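Local coordinates for protein 5-carboxymethyl-2-hydroxymuconate semialdehyde dehydrogenase (Thermus thermophilus, PDB 2D4E) that probably catalyses the NAD-dependent oxidation of 5-carboxymethyl-2-hydroxymuconate semialdehyde to the corresponding carboxylic acid, as a member of the aldehyde dehydrogenase family, at residues C[113-117]-C[300-304]; C[332-337]-C[391-395]. All coordinates share one frame; numbering follows the deposited sequence.

In the fold
Both contacts are buried and lie on the same side of the chain's centre, their own centres about 10 Å apart. Contact 1 is the more central and the more polar: amides, backbone carbonyls and an aromatic face meet where the turn after helix 103-114 passes the loop leading to strand 310-314, near bound sodium and NAD. Contact 2, about 22 Å from the chain's centre, holds two extended segments, 332-337 and 391-395, together through valine, isoleucine, proline and tyrosine, with no hydrogen bond between them. Helix 286-298 serves both, leading into 300-304 and packing Phe298 on Ile332 and Pro394. Pro337 also joins them, its ring packing on the backbone oxygens of Gly115 and Gln116.

Contact 1: C[113-117]-C[300-304]; sequences DAGQV and FNGER. With NA (sodium ion), chain I.
This is a buried polar contact built on an aromatic face: Gln116, just past the end of helix 103-114, meets Phe300 and Asn301 in the loop before strand 310-314. The Gln116 amide lies almost flat on the Phe300 ring, the planes 10° apart, and its CG makes a CH-pi contact 3.9 Å from the ring centroid. A bend at chi2 (-60°) folds the chain so that NE2 also reaches Phe300 O, in a weak hydrogen bond of 3.2 Å. Glutamine suits this place because its flat amide can stack while its polar end serves the backbone. Asn301 ND2 donates to Gly115 O at 3.0 Å; the oxygen lies in the asparagine's amide plane, but the nitrogen stands well above the carbonyl plane. Asn301 OD1 accepts from Gly345 N, so both ends of this amide are held. Gly115 leaves the helix with positive phi (76°), which favours glycine. Upstream, Asp113 grips the sodium ion through O at 2.4 Å and OD1 at 2.5 Å, alongside Ser46, Leu47 and Trp200. In this family the loop after helix 286-298 carries the catalytic cysteine; here helix 118-136 packs against both segments, Ile120 and Gln124 touching Phe300 and Val121 touching Gln116.

Contact 2: C[332-337]-C[391-395]; sequences IRVGHP and YLLPT
Val334 overlaps two partners with its two methyls, CG1 lying 3.9 Å from CD2 of Tyr391 and CG2 lying 3.8 Å from CD of Pro394. With CG1 anti to the backbone N (chi1 -179°), the branched valine splits neatly between ring and proline. Farther along, Ile332 meets Pro394, its CG2 coming 3.9 Å from CG. Proline offers a rigid apolar surface here, and Phe298 of helix 286-298 touches both residues. The two segments run in nearly opposite directions without pairing as a sheet: 332-337 continues from helix 315-331, whereas the segment 391-395 leads into strand 395-398 of the mixed sheet in the catalytic domain of the aldehyde dehydrogenase fold. Tyr391 turns its edge to the Gly335 carbonyl, CE2 being 3.2 Å from O, and its hydroxyl oxygen lies 3.5 Å from CA of His336 and against the Pro337 ring. Cutting Tyr391 back to an alanine would probably open a gap beside Val334 CG1 and take away the ring edge at the Gly335 carbonyl and the hydroxyl beside His336 and Pro337. Gly335 is almost fully extended, a shape glycine adopts easily. Beyond Pro394, Thr395 OG1 donates to Leu393 O at 2.8 Å, spanning the proline, while Ile332 packs on Gly514 of a neighbouring subunit.

Contact 1: C[113-117]-C[300-304]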
loop_
_atom_site.group_PDB
_atom_site.type_symbol
_atom_site.label_atom_id
_atom_site.label_comp_id
_atom_site.label_asym_id
_atom_site.label_seq_id
_atom_site.Cartn_x
_atom_site.Cartn_y
_atom_site.Cartn_z
ATOM N N ASP C 113 -33.206 -20.778 -18.596
ATOM C CA ASP C 113 -32.849 -21.667 -17.497
ATOM C C ASP C 113 -33.120 -21.131 -16.087
ATOM O O ASP C 113 -33.557 -21.880 -15.213
ATOM C CB ASP C 113 -31.358 -22.023 -17.645
ATOM C CG ASP C 113 -30.981 -23.350 -16.996
ATOM O OD1 ASP C 113 -31.879 -24.106 -16.575
ATOM O OD2 ASP C 113 -29.763 -23.643 -16.928
ATOM N N ALA C 114 -32.880 -19.838 -15.869
ATOM C CA ALA C 114 -33.051 -19.257 -14.538
ATOM C C ALA C 114 -34.195 -18.264 -14.325
ATOM O O ALA C 114 -34.371 -17.762 -13.215
ATOM C CB ALA C 114 -31.733 -18.635 -14.084
ATOM N N GLY C 115 -34.950 -17.962 -15.378
ATOM C CA GLY C 115 -36.096 -17.073 -15.236
ATOM C C GLY C 115 -35.973 -15.561 -15.099
ATOM O O GLY C 115 -36.985 -14.901 -14.844
ATOM N N GLN C 116 -34.780 -14.992 -15.252
ATOM C CA GLN C 116 -34.650 -13.539 -15.142
ATOM C C GLN C 116 -35.017 -12.898 -16.481
ATOM O O GLN C 116 -34.895 -13.531 -17.527
ATOM C CB GLN C 116 -33.217 -13.143 -14.756
ATOM C CG GLN C 116 -32.755 -13.606 -13.367
ATOM C CD GLN C 116 -33.617 -13.067 -12.229
ATOM O OE1 GLN C 116 -34.110 -11.943 -12.287
ATOM N NE2 GLN C 116 -33.775 -13.865 -11.178
ATOM N N VAL C 117 -35.463 -11.646 -16.454
ATOM C CA VAL C 117 -35.830 -10.965 -17.692
ATOM C C VAL C 117 -34.612 -10.866 -18.606
ATOM O O VAL C 117 -33.520 -10.513 -18.165
ATOM C CB VAL C 117 -36.398 -9.559 -17.417
ATOM C CG1 VAL C 117 -37.669 -9.672 -16.591
ATOM C CG2 VAL C 117 -35.382 -8.722 -16.695
ATOM N N PHE C 300 -34.494 -8.323 -10.202
ATOM C CA PHE C 300 -33.943 -9.677 -10.238
ATOM C C PHE C 300 -34.895 -10.684 -9.572
ATOM O O PHE C 300 -34.465 -11.651 -8.928
ATOM C CB PHE C 300 -32.564 -9.697 -9.559
ATOM C CG PHE C 300 -31.564 -10.606 -10.238
ATOM C CD1 PHE C 300 -31.330 -11.894 -9.764
ATOM C CD2 PHE C 300 -30.878 -10.178 -11.376
ATOM C CE1 PHE C 300 -30.428 -12.745 -10.412
ATOM C CE2 PHE C 300 -29.971 -11.024 -12.032
ATOM C CZ PHE C 300 -29.749 -12.310 -11.549
ATOM N N ASN C 301 -36.194 -10.440 -9.751
ATOM C CA ASN C 301 -37.258 -11.279 -9.197
ATOM C C ASN C 301 -37.089 -11.524 -7.707
ATOM O O ASN C 301 -37.520 -12.555 -7.201
ATOM C CB ASN C 301 -37.327 -12.641 -9.910
ATOM C CG ASN C 301 -37.485 -12.516 -11.414
ATOM O OD1 ASN C 301 -37.867 -11.462 -11.924
ATOM N ND2 ASN C 301 -37.201 -13.599 -12.133
ATOM N N GLY C 302 -36.466 -10.584 -7.004
ATOM C CA GLY C 302 -36.267 -10.748 -5.571
ATOM C C GLY C 302 -35.236 -11.805 -5.199
ATOM O O GLY C 302 -34.991 -12.052 -4.022
ATOM N N GLU C 303 -34.620 -12.423 -6.200
ATOM C CA GLU C 303 -33.622 -13.461 -5.956
ATOM C C GLU C 303 -32.193 -12.911 -6.043
ATOM O O GLU C 303 -31.344 -13.423 -6.771
ATOM C CB GLU C 303 -33.841 -14.604 -6.951
ATOM C CG GLU C 303 -35.270 -15.138 -6.896
ATOM C CD GLU C 303 -35.611 -16.078 -8.040
ATOM O OE1 GLU C 303 -35.366 -15.718 -9.211
ATOM O OE2 GLU C 303 -36.140 -17.169 -7.768
ATOM N N ARG C 304 -31.951 -11.852 -5.277
ATOM C CA ARG C 304 -30.654 -11.193 -5.227
ATOM C C ARG C 304 -30.150 -11.241 -3.785
ATOM O O ARG C 304 -30.878 -10.897 -2.851
ATOM C CB ARG C 304 -30.799 -9.744 -5.695
ATOM C CG ARG C 304 -29.500 -8.965 -5.726
ATOM C CD ARG C 304 -29.136 -8.541 -7.135
ATOM N NE ARG C 304 -30.001 -7.482 -7.654
ATOM C CZ ARG C 304 -29.956 -7.047 -8.911
ATOM N NH1 ARG C 304 -29.094 -7.585 -9.765
ATOM N NH2 ARG C 304 -30.773 -6.086 -9.319
HETATM NA NA NA I . -33.666 -24.206 -14.883
HETATM O O HOH W 1 -35.626 -10.430 -13.647
HETATM O O HOH W 2 -34.954 -24.571 -12.813
#

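Contact 2: C[332-337]-C[391-395]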
loop_
_atom_site.group_PDB
_atom_site.type_symbol
_atom_site.label_atom_id
_atom_site.label_comp_id
_atom_site.label_asym_id
_atom_site.label_seq_id
_atom_site.Cartn_x
_atom_site.Cartn_y
_atom_site.Cartn_z
ATOM N N ILE C 332 -45.907 -3.001 -10.363
ATOM C CA ILE C 332 -44.888 -3.827 -11.011
ATOM C C ILE C 332 -45.505 -4.815 -12.010
ATOM O O ILE C 332 -46.396 -5.585 -11.656
ATOM C CB ILE C 332 -44.062 -4.617 -9.960
ATOM C CG1 ILE C 332 -43.249 -3.639 -9.102
ATOM C CG2 ILE C 332 -43.149 -5.617 -10.650
ATOM C CD1 ILE C 332 -42.521 -4.277 -7.945
ATOM N N ARG C 333 -45.026 -4.786 -13.254
ATOM C CA ARG C 333 -45.529 -5.678 -14.294
ATOM C C ARG C 333 -44.906 -7.072 -14.182
ATOM O O ARG C 333 -43.683 -7.234 -14.286
ATOM C CB ARG C 333 -45.244 -5.092 -15.686
ATOM C CG ARG C 333 -45.980 -3.777 -15.983
ATOM C CD ARG C 333 -45.773 -3.325 -17.425
ATOM N NE ARG C 333 -44.381 -2.986 -17.707
ATOM C CZ ARG C 333 -43.796 -1.843 -17.354
ATOM N NH1 ARG C 333 -44.487 -0.903 -16.721
ATOM N NH2 ARG C 333 -42.520 -1.631 -17.650
ATOM N N VAL C 334 -45.759 -8.070 -13.970
ATOM C CA VAL C 334 -45.328 -9.458 -13.832
ATOM C C VAL C 334 -45.621 -10.190 -15.136
ATOM O O VAL C 334 -46.733 -10.119 -15.662
ATOM C CB VAL C 334 -46.078 -10.152 -12.665
ATOM C CG1 VAL C 334 -45.611 -11.594 -12.509
ATOM C CG2 VAL C 334 -45.848 -9.374 -11.369
ATOM N N GLY C 335 -44.620 -10.882 -15.667
ATOM C CA GLY C 335 -44.819 -11.590 -16.916
ATOM C C GLY C 335 -43.652 -12.459 -17.338
ATOM O O GLY C 335 -42.718 -12.688 -16.570
ATOM N N HIS C 336 -43.710 -12.932 -18.578
ATOM C CA HIS C 336 -42.691 -13.803 -19.137
ATOM C C HIS C 336 -41.322 -13.132 -19.276
ATOM O O HIS C 336 -41.222 -11.955 -19.630
ATOM C CB HIS C 336 -43.168 -14.326 -20.499
ATOM C CG HIS C 336 -42.369 -15.480 -21.015
ATOM N ND1 HIS C 336 -41.069 -15.350 -21.454
ATOM C CD2 HIS C 336 -42.676 -16.794 -21.130
ATOM C CE1 HIS C 336 -40.608 -16.534 -21.817
ATOM N NE2 HIS C 336 -41.563 -17.427 -21.629
ATOM N N PRO C 337 -40.245 -13.882 -18.996
ATOM C CA PRO C 337 -38.873 -13.366 -19.084
ATOM C C PRO C 337 -38.515 -12.800 -20.457
ATOM O O PRO C 337 -37.727 -11.863 -20.554
ATOM C CB PRO C 337 -38.018 -14.587 -18.731
ATOM C CG PRO C 337 -38.897 -15.360 -17.807
ATOM C CD PRO C 337 -40.247 -15.268 -18.497
ATOM N N TYR C 391 -44.622 -18.009 -10.762
ATOM C CA TYR C 391 -44.781 -16.577 -10.538
ATOM C C TYR C 391 -45.372 -16.182 -9.189
ATOM O O TYR C 391 -46.429 -16.673 -8.781
ATOM C CB TYR C 391 -45.638 -15.960 -11.647
ATOM C CG TYR C 391 -45.052 -16.078 -13.040
ATOM C CD1 TYR C 391 -45.280 -17.213 -13.829
ATOM C CD2 TYR C 391 -44.275 -15.053 -13.573
ATOM C CE1 TYR C 391 -44.746 -17.317 -15.120
ATOM C CE2 TYR C 391 -43.740 -15.147 -14.857
ATOM C CZ TYR C 391 -43.976 -16.276 -15.624
ATOM O OH TYR C 391 -43.424 -16.358 -16.886
ATOM N N LEU C 392 -44.678 -15.280 -8.507
ATOM C CA LEU C 392 -45.133 -14.785 -7.218
ATOM C C LEU C 392 -45.338 -13.284 -7.348
ATOM O O LEU C 392 -44.531 -12.590 -7.968
ATOM C CB LEU C 392 -44.098 -15.052 -6.121
ATOM C CG LEU C 392 -44.565 -14.575 -4.736
ATOM C CD1 LEU C 392 -45.661 -15.510 -4.220
ATOM C CD2 LEU C 392 -43.398 -14.537 -3.765
ATOM N N LEU C 393 -46.427 -12.787 -6.779
ATOM C CA LEU C 393 -46.704 -11.362 -6.827
ATOM C C LEU C 393 -45.752 -10.621 -5.889
ATOM O O LEU C 393 -45.431 -11.110 -4.800
ATOM C CB LEU C 393 -48.146 -11.084 -6.401
ATOM C CG LEU C 393 -49.301 -11.536 -7.291
ATOM C CD1 LEU C 393 -50.605 -11.388 -6.517
ATOM C CD2 LEU C 393 -49.332 -10.702 -8.568
ATOM N N PRO C 394 -45.258 -9.448 -6.314
ATOM C CA PRO C 394 -44.361 -8.704 -5.427
ATOM C C PRO C 394 -45.145 -8.549 -4.120
ATOM O O PRO C 394 -46.321 -8.179 -4.133
ATOM C CB PRO C 394 -44.166 -7.399 -6.181
ATOM C CG PRO C 394 -44.103 -7.880 -7.610
ATOM C CD PRO C 394 -45.252 -8.870 -7.677
ATOM N N THR C 395 -44.494 -8.841 -3.000
ATOM C CA THR C 395 -45.141 -8.819 -1.690
ATOM C C THR C 395 -44.543 -7.852 -0.665
ATOM O O THR C 395 -43.327 -7.736 -0.545
ATOM C CB THR C 395 -45.119 -10.254 -1.105
ATOM O OG1 THR C 395 -45.722 -11.152 -2.046
ATOM C CG2 THR C 395 -45.876 -10.328 0.226
#